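Local coordinates for proteasome assembly chaperone family protein (PDB 3WZ2), which is an archaeal homologue of the proteasome-assembly chaperones and probably takes part in the assembly or activation of the proteasome, at residues 100-105 and 161-166; 70-75 and 87-92; 141-146 and 199-204; 193-198 and 204-209; 39-44 and 80-85. One frame throughout, in Å; residues are numbered along the deposited sequence.

Interaction 1 (100-105 and 161-166)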
# COMPACT_ATOMS: atom_id res chain seq x y z
N GLU B 100 -10.53 -0.30 20.75
CA GLU B 100 -11.81 0.36 21.05
C GLU B 100 -12.67 -0.44 22.02
O GLU B 100 -13.33 0.11 22.87
CB GLU B 100 -12.62 0.61 19.79
CG GLU B 100 -12.01 1.60 18.82
CD GLU B 100 -11.80 2.99 19.42
OE1 GLU B 100 -12.71 3.53 20.09
OE2 GLU B 100 -10.68 3.53 19.22
N ILE B 101 -12.63 -1.77 21.89
CA ILE B 101 -13.36 -2.60 22.82
C ILE B 101 -12.83 -2.39 24.26
O ILE B 101 -13.59 -2.20 25.18
CB ILE B 101 -13.26 -4.07 22.43
CG1 ILE B 101 -14.11 -4.33 21.20
CG2 ILE B 101 -13.67 -4.96 23.59
CD1 ILE B 101 -13.94 -5.72 20.59
N VAL B 102 -11.51 -2.37 24.41
CA VAL B 102 -10.94 -2.19 25.73
C VAL B 102 -11.24 -0.80 26.30
O VAL B 102 -11.56 -0.69 27.47
CB VAL B 102 -9.44 -2.48 25.69
CG1 VAL B 102 -8.76 -2.01 26.96
CG2 VAL B 102 -9.23 -3.96 25.48
N ASN B 103 -11.16 0.24 25.50
CA ASN B 103 -11.58 1.58 25.96
C ASN B 103 -13.02 1.58 26.44
O ASN B 103 -13.31 2.18 27.46
CB ASN B 103 -11.44 2.65 24.86
CG ASN B 103 -9.98 2.95 24.53
OD1 ASN B 103 -9.10 2.76 25.37
ND2 ASN B 103 -9.71 3.44 23.30
N TYR B 104 -13.92 0.91 25.71
CA TYR B 104 -15.28 0.82 26.12
C TYR B 104 -15.40 0.09 27.46
O TYR B 104 -16.09 0.54 28.35
CB TYR B 104 -16.12 0.12 25.05
CG TYR B 104 -17.51 -0.23 25.51
CD1 TYR B 104 -18.56 0.62 25.27
CD2 TYR B 104 -17.76 -1.41 26.16
CE1 TYR B 104 -19.85 0.30 25.72
CE2 TYR B 104 -19.02 -1.74 26.60
CZ TYR B 104 -20.06 -0.88 26.39
OH TYR B 104 -21.31 -1.24 26.83
N LEU B 105 -14.71 -1.04 27.59
CA LEU B 105 -14.85 -1.87 28.78
C LEU B 105 -14.26 -1.19 30.04
O LEU B 105 -14.82 -1.28 31.12
CB LEU B 105 -14.18 -3.21 28.56
CG LEU B 105 -14.80 -4.13 27.49
CD1 LEU B 105 -13.88 -5.29 27.20
CD2 LEU B 105 -16.14 -4.66 27.90
N GLY B 161 -6.32 -13.55 21.88
CA GLY B 161 -4.99 -13.24 22.48
C GLY B 161 -4.81 -11.77 22.82
O GLY B 161 -4.26 -11.42 23.85
N LYS B 162 -5.24 -10.90 21.92
CA LYS B 162 -5.03 -9.47 22.10
C LYS B 162 -5.85 -8.94 23.24
O LYS B 162 -5.36 -8.21 24.06
CB LYS B 162 -5.35 -8.67 20.82
CG LYS B 162 -4.85 -7.22 20.86
CD LYS B 162 -3.32 -7.20 20.79
CE LYS B 162 -2.69 -5.89 21.19
NZ LYS B 162 -2.93 -4.85 20.17
N LEU B 163 -7.11 -9.34 23.29
CA LEU B 163 -8.00 -8.90 24.36
C LEU B 163 -7.54 -9.38 25.70
O LEU B 163 -7.56 -8.64 26.67
CB LEU B 163 -9.39 -9.46 24.16
CG LEU B 163 -10.65 -8.66 24.19
CD1 LEU B 163 -10.34 -7.24 23.82
CD2 LEU B 163 -11.77 -9.30 23.37
N LEU B 164 -7.16 -10.64 25.78
CA LEU B 164 -6.64 -11.16 27.04
C LEU B 164 -5.60 -10.19 27.60
O LEU B 164 -5.68 -9.77 28.75
CB LEU B 164 -6.01 -12.53 26.83
CG LEU B 164 -5.27 -13.17 27.98
CD1 LEU B 164 -6.23 -13.42 29.13
CD2 LEU B 164 -4.60 -14.45 27.53
N TRP B 165 -4.64 -9.81 26.76
CA TRP B 165 -3.50 -9.01 27.19
C TRP B 165 -3.98 -7.56 27.46
O TRP B 165 -3.72 -7.00 28.54
CB TRP B 165 -2.37 -9.05 26.15
CG TRP B 165 -1.24 -8.04 26.45
CD1 TRP B 165 -0.99 -6.87 25.79
CD2 TRP B 165 -0.26 -8.14 27.47
NE1 TRP B 165 0.08 -6.24 26.35
CE2 TRP B 165 0.54 -6.99 27.40
CE3 TRP B 165 0.01 -9.09 28.44
CZ2 TRP B 165 1.63 -6.78 28.25
CZ3 TRP B 165 1.09 -8.88 29.31
CH2 TRP B 165 1.87 -7.73 29.22
N GLU B 166 -4.68 -6.96 26.49
CA GLU B 166 -5.00 -5.53 26.59
C GLU B 166 -6.01 -5.24 27.68
O GLU B 166 -5.85 -4.26 28.43
CB GLU B 166 -5.49 -4.97 25.27
CG GLU B 166 -4.38 -4.84 24.21
CD GLU B 166 -3.27 -3.85 24.59
OE1 GLU B 166 -3.61 -2.82 25.21
OE2 GLU B 166 -2.05 -4.12 24.31
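Two helices, 91-107 and 158-169, lie side by side on one face of the mixed sheet in the alpha/beta fold of this PAC2-family protein, and Ile101 and Val102 of the first meet Leu163 and Glu166 of the second. The short segments run in roughly the same direction, 38° apart, with their axes 10.4 Å from each other at the nearest point. Leu163 supplies the bridging group: its CD1 sits 3.8 Å from Val102 CG2 and 4.0 Å from Ile101 CG2. The Val102 and Leu163 side chains lie alongside, pointing opposite ways, whereas Ile101 runs across Leu163. With chi1 at -129° Leu163 is far from a staggered conformation, and this twist carries its CD1 to the two branched residues. One turn beyond Leu163, Glu166 CB lies 3.9 Å from the same Val102 CG2. Ile101 rests on Phe22 of strand 21-24, and Leu163 reaches both that strand and strand 112-120. The Glu166 carboxylate pairs through OE1 with Lys99, one turn before Val102 on helix 91-107. Between these segments themselves the helices are thus held by methyl groups and an aliphatic stem, an apolar contact that depends on close fit.

Interaction 2 (70-75 and 87-92)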
# COMPACT_ATOMS: atom_id res chain seq x y z
N PRO B 70 -25.22 -5.77 10.51
CA PRO B 70 -23.85 -5.62 10.06
C PRO B 70 -23.02 -6.82 10.45
O PRO B 70 -23.42 -7.60 11.30
CB PRO B 70 -23.38 -4.35 10.77
CG PRO B 70 -24.16 -4.35 12.02
CD PRO B 70 -25.46 -5.06 11.77
N PRO B 71 -21.89 -7.00 9.79
CA PRO B 71 -21.12 -8.22 9.97
C PRO B 71 -20.38 -8.30 11.28
O PRO B 71 -20.04 -9.40 11.69
CB PRO B 71 -20.13 -8.20 8.79
CG PRO B 71 -20.05 -6.79 8.37
CD PRO B 71 -21.37 -6.16 8.70
N LEU B 72 -20.10 -7.16 11.94
CA LEU B 72 -19.47 -7.17 13.26
C LEU B 72 -20.42 -6.56 14.26
O LEU B 72 -20.72 -5.38 14.18
CB LEU B 72 -18.17 -6.38 13.25
CG LEU B 72 -16.94 -7.20 12.94
CD1 LEU B 72 -16.93 -7.67 11.49
CD2 LEU B 72 -15.70 -6.38 13.22
N ARG B 73 -20.98 -7.38 15.12
CA ARG B 73 -22.11 -6.95 15.90
C ARG B 73 -21.96 -7.39 17.36
O ARG B 73 -21.19 -8.29 17.68
CB ARG B 73 -23.47 -7.40 15.31
CG ARG B 73 -23.50 -8.79 14.79
CD ARG B 73 -24.77 -9.11 13.99
NE ARG B 73 -24.79 -10.55 13.85
CZ ARG B 73 -24.05 -11.22 12.99
NH1 ARG B 73 -23.26 -10.57 12.14
NH2 ARG B 73 -24.15 -12.53 12.93
N PHE B 74 -22.72 -6.70 18.21
CA PHE B 74 -22.79 -6.98 19.64
C PHE B 74 -24.22 -7.29 20.01
O PHE B 74 -25.14 -6.55 19.64
CB PHE B 74 -22.33 -5.77 20.44
CG PHE B 74 -20.92 -5.36 20.12
CD1 PHE B 74 -19.86 -6.06 20.65
CD2 PHE B 74 -20.66 -4.30 19.26
CE1 PHE B 74 -18.56 -5.70 20.34
CE2 PHE B 74 -19.35 -3.94 18.95
CZ PHE B 74 -18.30 -4.66 19.48
N TYR B 75 -24.40 -8.39 20.74
CA TYR B 75 -25.68 -8.77 21.29
C TYR B 75 -25.66 -8.57 22.78
O TYR B 75 -24.60 -8.63 23.41
CB TYR B 75 -25.97 -10.23 20.97
CG TYR B 75 -26.22 -10.50 19.51
CD1 TYR B 75 -27.48 -10.32 18.96
CD2 TYR B 75 -25.21 -10.93 18.69
CE1 TYR B 75 -27.74 -10.55 17.63
CE2 TYR B 75 -25.45 -11.18 17.34
CZ TYR B 75 -26.72 -10.97 16.83
OH TYR B 75 -26.93 -11.23 15.51
N ILE B 87 -16.77 -12.03 9.42
CA ILE B 87 -15.66 -11.94 8.47
C ILE B 87 -14.36 -12.03 9.27
O ILE B 87 -14.33 -11.72 10.46
CB ILE B 87 -15.75 -10.64 7.65
CG1 ILE B 87 -15.92 -9.45 8.57
CG2 ILE B 87 -16.99 -10.68 6.77
CD1 ILE B 87 -15.78 -8.12 7.87
N PHE B 88 -13.30 -12.52 8.64
CA PHE B 88 -12.02 -12.71 9.35
C PHE B 88 -11.18 -11.56 8.85
O PHE B 88 -10.95 -11.44 7.67
CB PHE B 88 -11.36 -14.11 9.14
CG PHE B 88 -10.03 -14.33 9.91
CD1 PHE B 88 -10.00 -14.96 11.17
CD2 PHE B 88 -8.79 -13.94 9.35
CE1 PHE B 88 -8.80 -15.17 11.84
CE2 PHE B 88 -7.59 -14.14 10.03
CZ PHE B 88 -7.59 -14.75 11.28
N LEU B 89 -10.79 -10.69 9.76
CA LEU B 89 -10.31 -9.39 9.45
C LEU B 89 -8.79 -9.36 9.51
O LEU B 89 -8.18 -10.20 10.14
CB LEU B 89 -10.88 -8.39 10.45
CG LEU B 89 -12.37 -8.09 10.24
CD1 LEU B 89 -12.85 -7.07 11.23
CD2 LEU B 89 -12.64 -7.57 8.82
N PRO B 90 -8.18 -8.39 8.85
CA PRO B 90 -6.72 -8.31 8.90
C PRO B 90 -6.19 -7.81 10.24
O PRO B 90 -6.94 -7.17 10.99
CB PRO B 90 -6.38 -7.32 7.78
CG PRO B 90 -7.64 -6.56 7.53
CD PRO B 90 -8.77 -7.50 7.85
N PRO B 91 -4.92 -8.13 10.54
CA PRO B 91 -4.35 -8.02 11.87
C PRO B 91 -4.39 -6.61 12.44
O PRO B 91 -4.75 -6.43 13.61
CB PRO B 91 -2.88 -8.45 11.67
CG PRO B 91 -2.70 -8.68 10.20
CD PRO B 91 -4.05 -8.91 9.64
N THR B 92 -4.07 -5.61 11.63
CA THR B 92 -4.08 -4.24 12.10
C THR B 92 -5.47 -3.81 12.50
O THR B 92 -5.66 -3.08 13.45
CB THR B 92 -3.50 -3.28 11.05
OG1 THR B 92 -2.21 -3.77 10.66
CG2 THR B 92 -3.32 -1.91 11.61
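Arg73 NH1 is gripped twice, by a hydrogen bond to Pro70 O at 3.1 Å and by a salt bridge to Asp86 OD2. It stands at the open end of the beta hairpin formed by strands 72-77 and 80-85, where the chain leaves for helix 91-107. The bond to Pro70 O is slightly tilted, 17° out of the guanidinium plane. NE of the same group donates in plane to Tyr75 OH at 2.8 Å, and the two bonds together limit rotation of the guanidinium. Leu72 carries the apolar contact with the outgoing chain. Ile87 lies roughly perpendicular to it, with Ile87 CG1 3.6 Å from Leu72 CD1. A chi1 of 51° wedges this CG1 between the backbone N and carbonyl carbon of Ile87, a crowded position that faces it toward the leucine. Pro71 adds a looser touch through CB to the same CG1, at 4.4 Å. Leu72 and Leu89 meet end on, methyl to methyl, with Leu72 CD2 3.5 Å from Leu89 CD1.

Interaction 3 (141-146 and 199-204)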
# COMPACT_ATOMS: atom_id res chain seq x y z
N LYS B 141 -6.69 -18.34 39.39
CA LYS B 141 -7.20 -19.04 40.58
C LYS B 141 -8.68 -19.25 40.48
O LYS B 141 -9.15 -20.32 40.81
CB LYS B 141 -6.83 -18.30 41.88
CG LYS B 141 -5.34 -18.37 42.15
CD LYS B 141 -4.79 -17.50 43.31
CE LYS B 141 -5.47 -17.74 44.63
NZ LYS B 141 -4.63 -17.25 45.77
N GLU B 142 -9.42 -18.26 39.99
CA GLU B 142 -10.83 -18.46 39.71
C GLU B 142 -11.08 -19.63 38.77
O GLU B 142 -11.98 -20.43 39.02
CB GLU B 142 -11.45 -17.24 39.09
CG GLU B 142 -11.62 -16.12 40.06
CD GLU B 142 -12.11 -14.86 39.37
OE1 GLU B 142 -12.90 -15.00 38.38
OE2 GLU B 142 -11.67 -13.77 39.82
N LEU B 143 -10.31 -19.72 37.70
CA LEU B 143 -10.50 -20.79 36.75
C LEU B 143 -10.18 -22.15 37.40
O LEU B 143 -10.91 -23.11 37.14
CB LEU B 143 -9.66 -20.59 35.48
CG LEU B 143 -10.14 -19.43 34.58
CD1 LEU B 143 -9.00 -19.02 33.63
CD2 LEU B 143 -11.39 -19.79 33.79
N GLU B 144 -9.11 -22.20 38.20
CA GLU B 144 -8.72 -23.43 38.90
C GLU B 144 -9.81 -23.86 39.88
O GLU B 144 -10.14 -25.01 39.94
CB GLU B 144 -7.40 -23.27 39.64
CG GLU B 144 -6.18 -23.43 38.76
CD GLU B 144 -4.87 -22.88 39.34
OE1 GLU B 144 -4.87 -21.98 40.21
OE2 GLU B 144 -3.80 -23.34 38.88
N SER B 145 -10.40 -22.92 40.58
CA SER B 145 -11.57 -23.14 41.43
C SER B 145 -12.79 -23.75 40.71
O SER B 145 -13.64 -24.33 41.36
CB SER B 145 -11.99 -21.84 42.14
OG SER B 145 -12.98 -21.07 41.41
N LEU B 146 -12.88 -23.60 39.40
CA LEU B 146 -13.93 -24.23 38.64
C LEU B 146 -13.51 -25.56 38.05
O LEU B 146 -14.25 -26.13 37.29
CB LEU B 146 -14.38 -23.32 37.50
CG LEU B 146 -14.88 -21.95 37.91
CD1 LEU B 146 -14.95 -21.06 36.68
CD2 LEU B 146 -16.24 -22.03 38.59
N ASN B 199 -21.17 -21.62 30.94
CA ASN B 199 -22.36 -21.80 31.76
C ASN B 199 -22.09 -21.93 33.23
O ASN B 199 -22.73 -21.31 34.06
CB ASN B 199 -23.05 -23.07 31.32
CG ASN B 199 -24.52 -22.98 31.55
OD1 ASN B 199 -25.12 -22.07 31.02
ND2 ASN B 199 -25.10 -23.87 32.33
N LYS B 200 -21.12 -22.75 33.57
CA LYS B 200 -20.72 -22.90 34.97
C LYS B 200 -20.12 -21.65 35.55
O LYS B 200 -20.37 -21.30 36.67
CB LYS B 200 -19.69 -24.01 35.07
CG LYS B 200 -20.49 -25.30 35.01
CD LYS B 200 -19.73 -26.47 34.53
CE LYS B 200 -20.62 -27.72 34.50
NZ LYS B 200 -19.83 -28.95 34.30
N MET B 201 -19.26 -21.03 34.77
CA MET B 201 -18.56 -19.82 35.21
C MET B 201 -19.56 -18.70 35.47
O MET B 201 -19.36 -17.92 36.37
CB MET B 201 -17.54 -19.44 34.12
CG MET B 201 -16.80 -18.13 34.27
SD MET B 201 -15.40 -18.05 33.09
CE MET B 201 -14.58 -16.62 33.78
N LEU B 202 -20.58 -18.55 34.64
CA LEU B 202 -21.45 -17.40 34.76
C LEU B 202 -22.79 -17.73 35.40
O LEU B 202 -23.63 -16.86 35.56
CB LEU B 202 -21.70 -16.80 33.38
CG LEU B 202 -20.45 -16.29 32.71
CD1 LEU B 202 -20.83 -15.62 31.40
CD2 LEU B 202 -19.71 -15.31 33.61
N GLY B 203 -23.00 -19.00 35.75
CA GLY B 203 -24.25 -19.43 36.39
C GLY B 203 -25.41 -19.27 35.46
O GLY B 203 -26.45 -18.72 35.83
N LEU B 204 -25.23 -19.69 34.23
CA LEU B 204 -26.32 -19.66 33.28
C LEU B 204 -27.02 -21.00 33.21
O LEU B 204 -26.61 -21.99 33.86
CB LEU B 204 -25.82 -19.20 31.93
CG LEU B 204 -25.14 -17.84 31.95
CD1 LEU B 204 -24.57 -17.51 30.58
CD2 LEU B 204 -26.14 -16.80 32.44
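Met201, near the C-terminal end of helix 188-202, packs against Leu146 and Leu143 at the end of helix 137-145. Met201 gives up the largest area to this contact, and Leu146 comes next. Leu146 runs crosswise to the methionine and comes in at its root, with Leu146 CD1 4.0 Å from Met201 CB. Farther out, the thioether is approached by the second leucine, with Leu143 CD2 4.4 Å from Met201 SD. The reach follows from an extended chain: Met201 CG stands anti to the backbone N (chi1 173°), and an extended chi2 carries the sulfur past Leu146 toward Leu143. Leu146 N hydrogen-bonds to Leu143 O at 3.0 Å. The contact is apolar and loose, partly buried, with Leu146 on its exposed side. Below it runs strand 174-181, whose Tyr175 touches both Leu143 and Met201 and hydrogen-bonds through its hydroxyl to Glu142; Met201 also reaches Ile114 of strand 112-120, so the two helix ends sit together over the sheet.

Interaction 4 (193-198 and 204-209)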
# COMPACT_ATOMS: atom_id res chain seq x y z
N ASN B 193 -18.35 -27.93 24.32
CA ASN B 193 -17.52 -28.06 25.51
C ASN B 193 -17.24 -26.69 26.16
O ASN B 193 -17.27 -26.54 27.38
CB ASN B 193 -16.18 -28.73 25.19
CG ASN B 193 -16.32 -30.16 24.67
OD1 ASN B 193 -17.31 -30.80 24.92
ND2 ASN B 193 -15.27 -30.68 24.02
N VAL B 194 -16.96 -25.69 25.33
CA VAL B 194 -16.67 -24.35 25.83
C VAL B 194 -17.91 -23.70 26.43
O VAL B 194 -17.85 -23.10 27.50
CB VAL B 194 -16.07 -23.47 24.72
CG1 VAL B 194 -16.06 -22.03 25.15
CG2 VAL B 194 -14.67 -23.96 24.40
N VAL B 195 -19.05 -23.86 25.78
CA VAL B 195 -20.28 -23.33 26.33
C VAL B 195 -20.61 -23.94 27.70
O VAL B 195 -21.02 -23.22 28.61
CB VAL B 195 -21.47 -23.54 25.40
CG1 VAL B 195 -22.78 -23.17 26.09
CG2 VAL B 195 -21.27 -22.71 24.16
N GLU B 196 -20.38 -25.24 27.86
CA GLU B 196 -20.62 -25.88 29.17
C GLU B 196 -19.79 -25.23 30.26
O GLU B 196 -20.29 -25.00 31.35
CB GLU B 196 -20.33 -27.40 29.16
CG GLU B 196 -21.39 -28.24 28.46
CD GLU B 196 -21.08 -29.75 28.45
OE1 GLU B 196 -20.01 -30.19 27.93
OE2 GLU B 196 -21.90 -30.51 29.01
N VAL B 197 -18.51 -24.97 30.01
CA VAL B 197 -17.68 -24.30 31.02
C VAL B 197 -18.14 -22.88 31.28
O VAL B 197 -18.21 -22.45 32.44
CB VAL B 197 -16.21 -24.29 30.63
CG1 VAL B 197 -15.41 -23.48 31.63
CG2 VAL B 197 -15.67 -25.72 30.56
N LEU B 198 -18.48 -22.15 30.23
CA LEU B 198 -18.98 -20.80 30.40
C LEU B 198 -20.27 -20.72 31.21
O LEU B 198 -20.46 -19.82 32.03
CB LEU B 198 -19.20 -20.14 29.04
CG LEU B 198 -19.49 -18.63 29.14
CD1 LEU B 198 -18.26 -17.87 29.54
CD2 LEU B 198 -19.99 -18.14 27.80
N LEU B 204 -25.23 -19.69 34.23
CA LEU B 204 -26.32 -19.66 33.28
C LEU B 204 -27.02 -21.00 33.21
O LEU B 204 -26.61 -21.99 33.86
CB LEU B 204 -25.82 -19.20 31.93
CG LEU B 204 -25.14 -17.84 31.95
CD1 LEU B 204 -24.57 -17.51 30.58
CD2 LEU B 204 -26.14 -16.80 32.44
N ASN B 205 -28.14 -21.02 32.50
CA ASN B 205 -28.90 -22.25 32.36
C ASN B 205 -29.03 -22.61 30.90
O ASN B 205 -30.14 -22.88 30.45
CB ASN B 205 -30.28 -22.11 33.04
CG ASN B 205 -30.16 -21.91 34.54
OD1 ASN B 205 -30.21 -20.78 35.03
ND2 ASN B 205 -29.99 -23.01 35.28
N VAL B 206 -27.91 -22.65 30.17
CA VAL B 206 -27.92 -23.08 28.78
C VAL B 206 -27.52 -24.53 28.55
O VAL B 206 -26.40 -24.95 28.80
CB VAL B 206 -27.04 -22.16 27.89
CG1 VAL B 206 -27.21 -22.50 26.41
CG2 VAL B 206 -27.48 -20.74 28.11
N SER B 207 -28.44 -25.28 27.97
CA SER B 207 -28.16 -26.63 27.52
C SER B 207 -27.42 -26.58 26.17
O SER B 207 -27.81 -25.86 25.27
CB SER B 207 -29.48 -27.39 27.35
OG SER B 207 -29.26 -28.66 26.72
N VAL B 208 -26.42 -27.41 26.02
CA VAL B 208 -25.76 -27.57 24.72
C VAL B 208 -26.35 -28.66 23.82
O VAL B 208 -25.84 -28.87 22.70
CB VAL B 208 -24.23 -27.81 24.84
CG1 VAL B 208 -23.60 -26.64 25.56
CG2 VAL B 208 -23.91 -29.12 25.53
N GLU B 209 -27.42 -29.32 24.26
CA GLU B 209 -28.00 -30.39 23.47
C GLU B 209 -28.45 -29.97 22.07
O GLU B 209 -28.17 -30.67 21.10
CB GLU B 209 -29.14 -31.09 24.23
CG GLU B 209 -28.66 -31.92 25.42
CD GLU B 209 -27.80 -33.12 25.03
OE1 GLU B 209 -28.19 -33.85 24.08
OE2 GLU B 209 -26.74 -33.36 25.67
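Val195 and Val208 lie side by side, their side chains pointing opposite ways, with Val195 CG1 3.6 Å from Val208 CG1. Here the chain, having left helix 188-202, doubles back along it before entering helix 209-213. Glu196 approaches the same valine crosswise, and its aliphatic part lies against both methyls, Glu196 CG being 4.0 Å from Val208 CG2. With chi1 at -59°, Val208 turns CG1 anti to its carbonyl carbon and CG2 into the place between the backbone N and that carbon; CG1 thereby meets Val195 and also borders Glu196 CG, while CG2 lies against the glutamate stem. Farther back toward the helix end, Val206 CG1 is 4.5 Å from Val195 CG1, a weaker touch, and Val206 also packs on Phe39 of helix 32-43. Replacing Val208 by an alanine would probably open a gap beside Val195 and leave the stem of Glu196 without its apolar support. Ser207 OG accepts from Glu209 N at 3.1 Å in a nearly straight capping bond (163°). Glu196 and Glu209 would probably both be charged, but their OE2 atoms are 6.5 Å apart, so any repulsion is likely to be modest. The returning loop is therefore held to the helix by methyl and methylene contacts, while the polar capping bond of Ser207 belongs to the start of the next helix.

Interaction 5 (39-44 and 80-85)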
# COMPACT_ATOMS: atom_id res chain seq x y z
N PHE B 39 -24.27 -19.47 19.22
CA PHE B 39 -25.20 -20.29 19.97
C PHE B 39 -25.69 -19.57 21.21
O PHE B 39 -26.88 -19.50 21.47
CB PHE B 39 -24.56 -21.60 20.36
CG PHE B 39 -25.50 -22.54 21.04
CD1 PHE B 39 -26.61 -23.01 20.35
CD2 PHE B 39 -25.29 -22.95 22.33
CE1 PHE B 39 -27.48 -23.87 20.94
CE2 PHE B 39 -26.18 -23.81 22.94
CZ PHE B 39 -27.28 -24.27 22.24
N LEU B 40 -24.78 -19.02 22.01
CA LEU B 40 -25.23 -18.36 23.22
C LEU B 40 -26.13 -17.18 22.98
O LEU B 40 -27.02 -16.93 23.78
CB LEU B 40 -24.08 -17.88 24.07
CG LEU B 40 -23.37 -18.98 24.84
CD1 LEU B 40 -21.95 -18.55 25.18
CD2 LEU B 40 -24.15 -19.28 26.10
N ALA B 41 -25.84 -16.40 21.95
CA ALA B 41 -26.62 -15.20 21.73
C ALA B 41 -28.06 -15.58 21.38
O ALA B 41 -29.00 -14.93 21.82
CB ALA B 41 -26.01 -14.40 20.61
N LYS B 42 -28.20 -16.64 20.59
CA LYS B 42 -29.51 -17.16 20.21
C LYS B 42 -30.22 -17.83 21.38
O LYS B 42 -31.37 -17.52 21.65
CB LYS B 42 -29.37 -18.13 19.05
CG LYS B 42 -30.65 -18.84 18.66
CD LYS B 42 -30.43 -19.80 17.49
CE LYS B 42 -30.55 -19.03 16.18
NZ LYS B 42 -30.00 -19.78 15.01
N GLU B 43 -29.52 -18.67 22.15
CA GLU B 43 -30.17 -19.37 23.26
C GLU B 43 -30.58 -18.47 24.41
O GLU B 43 -31.55 -18.77 25.11
CB GLU B 43 -29.26 -20.44 23.86
CG GLU B 43 -29.16 -21.69 23.04
CD GLU B 43 -30.51 -22.29 22.65
OE1 GLU B 43 -31.14 -22.92 23.52
OE2 GLU B 43 -30.91 -22.14 21.46
N LEU B 44 -29.84 -17.40 24.65
CA LEU B 44 -30.21 -16.44 25.68
C LEU B 44 -31.14 -15.34 25.15
O LEU B 44 -31.39 -14.37 25.86
CB LEU B 44 -28.96 -15.78 26.29
CG LEU B 44 -28.07 -16.74 27.09
CD1 LEU B 44 -26.70 -16.17 27.37
CD2 LEU B 44 -28.75 -17.12 28.42
N ILE B 80 -24.86 -8.82 30.14
CA ILE B 80 -24.01 -9.60 29.27
C ILE B 80 -23.98 -9.03 27.86
O ILE B 80 -25.04 -8.70 27.30
CB ILE B 80 -24.43 -11.07 29.22
CG1 ILE B 80 -24.39 -11.62 30.65
CG2 ILE B 80 -23.49 -11.86 28.32
CD1 ILE B 80 -24.89 -13.02 30.80
N ILE B 81 -22.78 -8.93 27.29
CA ILE B 81 -22.58 -8.55 25.90
C ILE B 81 -21.82 -9.67 25.22
O ILE B 81 -20.84 -10.18 25.77
CB ILE B 81 -21.77 -7.27 25.77
CG1 ILE B 81 -22.47 -6.11 26.51
CG2 ILE B 81 -21.54 -6.92 24.32
CD1 ILE B 81 -21.65 -4.85 26.60
N ILE B 82 -22.26 -10.05 24.02
CA ILE B 82 -21.55 -11.01 23.18
C ILE B 82 -21.14 -10.36 21.88
O ILE B 82 -21.98 -9.74 21.22
CB ILE B 82 -22.42 -12.23 22.89
CG1 ILE B 82 -22.70 -12.92 24.22
CG2 ILE B 82 -21.72 -13.19 21.95
CD1 ILE B 82 -23.50 -14.17 24.10
N ALA B 83 -19.87 -10.49 21.51
CA ALA B 83 -19.33 -9.90 20.31
C ALA B 83 -19.09 -10.97 19.27
O ALA B 83 -18.37 -11.95 19.54
CB ALA B 83 -18.02 -9.20 20.63
N ILE B 84 -19.60 -10.74 18.06
CA ILE B 84 -19.58 -11.72 16.96
C ILE B 84 -19.01 -11.03 15.73
O ILE B 84 -19.24 -9.85 15.52
CB ILE B 84 -21.04 -12.19 16.68
CG1 ILE B 84 -21.48 -13.12 17.89
CG2 ILE B 84 -21.17 -12.82 15.30
CD1 ILE B 84 -22.90 -13.62 17.87
N ALA B 85 -18.30 -11.78 14.91
CA ALA B 85 -17.89 -11.32 13.61
C ALA B 85 -18.11 -12.39 12.55
O ALA B 85 -17.67 -13.52 12.74
CB ALA B 85 -16.42 -10.91 13.63
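Ile82 CG1 stands beside its backbone N and anti to the carbonyl carbon (chi1 -63°), and a chi2 of -178° then extends CD1 straight toward Leu40 and Ala41. This is helix-on-sheet packing of the alpha/beta fold: helix 32-43 lies over strand 80-85, an inner strand of the mixed sheet. The helix and strand segments point 133° apart, and their axes come within 9.3 Å. The tip of Ile82 settles between successive helical residues, with its CD1 3.8 Å from Leu40 CB, 3.9 Å from Ala41 N and 4.3 Å from Ala41 CB. The small side chain of Ala41 is consistent with the close approach here, Ala41 CA lying 6.7 Å from Ile82 CA. Leu40 meets Ile82 at the base of its side chain and also packs on Val195 and Leu198 of helix 188-202, which joins the two helices on this face. All the touching residues are buried. Two residues along the strand, Ile84 points to the same side, and its CD1 reaches Ala41 CB at 4.2 Å.

From the N terminus, interaction 5 opens first, on helix 32-43, and closes on strand 80-85. Interaction 2 opens inside that loop, at 70-75, and closes beyond it at 87-92, so the two cross; they meet in the hairpin, where 72-77 and 80-85 pair. Helix 91-107 follows and opens interaction 1, closed at 161-166. Interaction 3 begins within this loop at 141-146 and ends at 199-204, crossing interaction 1. Interaction 4, from 193-198 to 204-209, crosses interaction 3 and shares Leu204 with it. None nests. Val206 packing on Leu44 joins interactions 4 and 5 on one sheet face; interaction 1 lies on the other, Tyr104 touching Ile81.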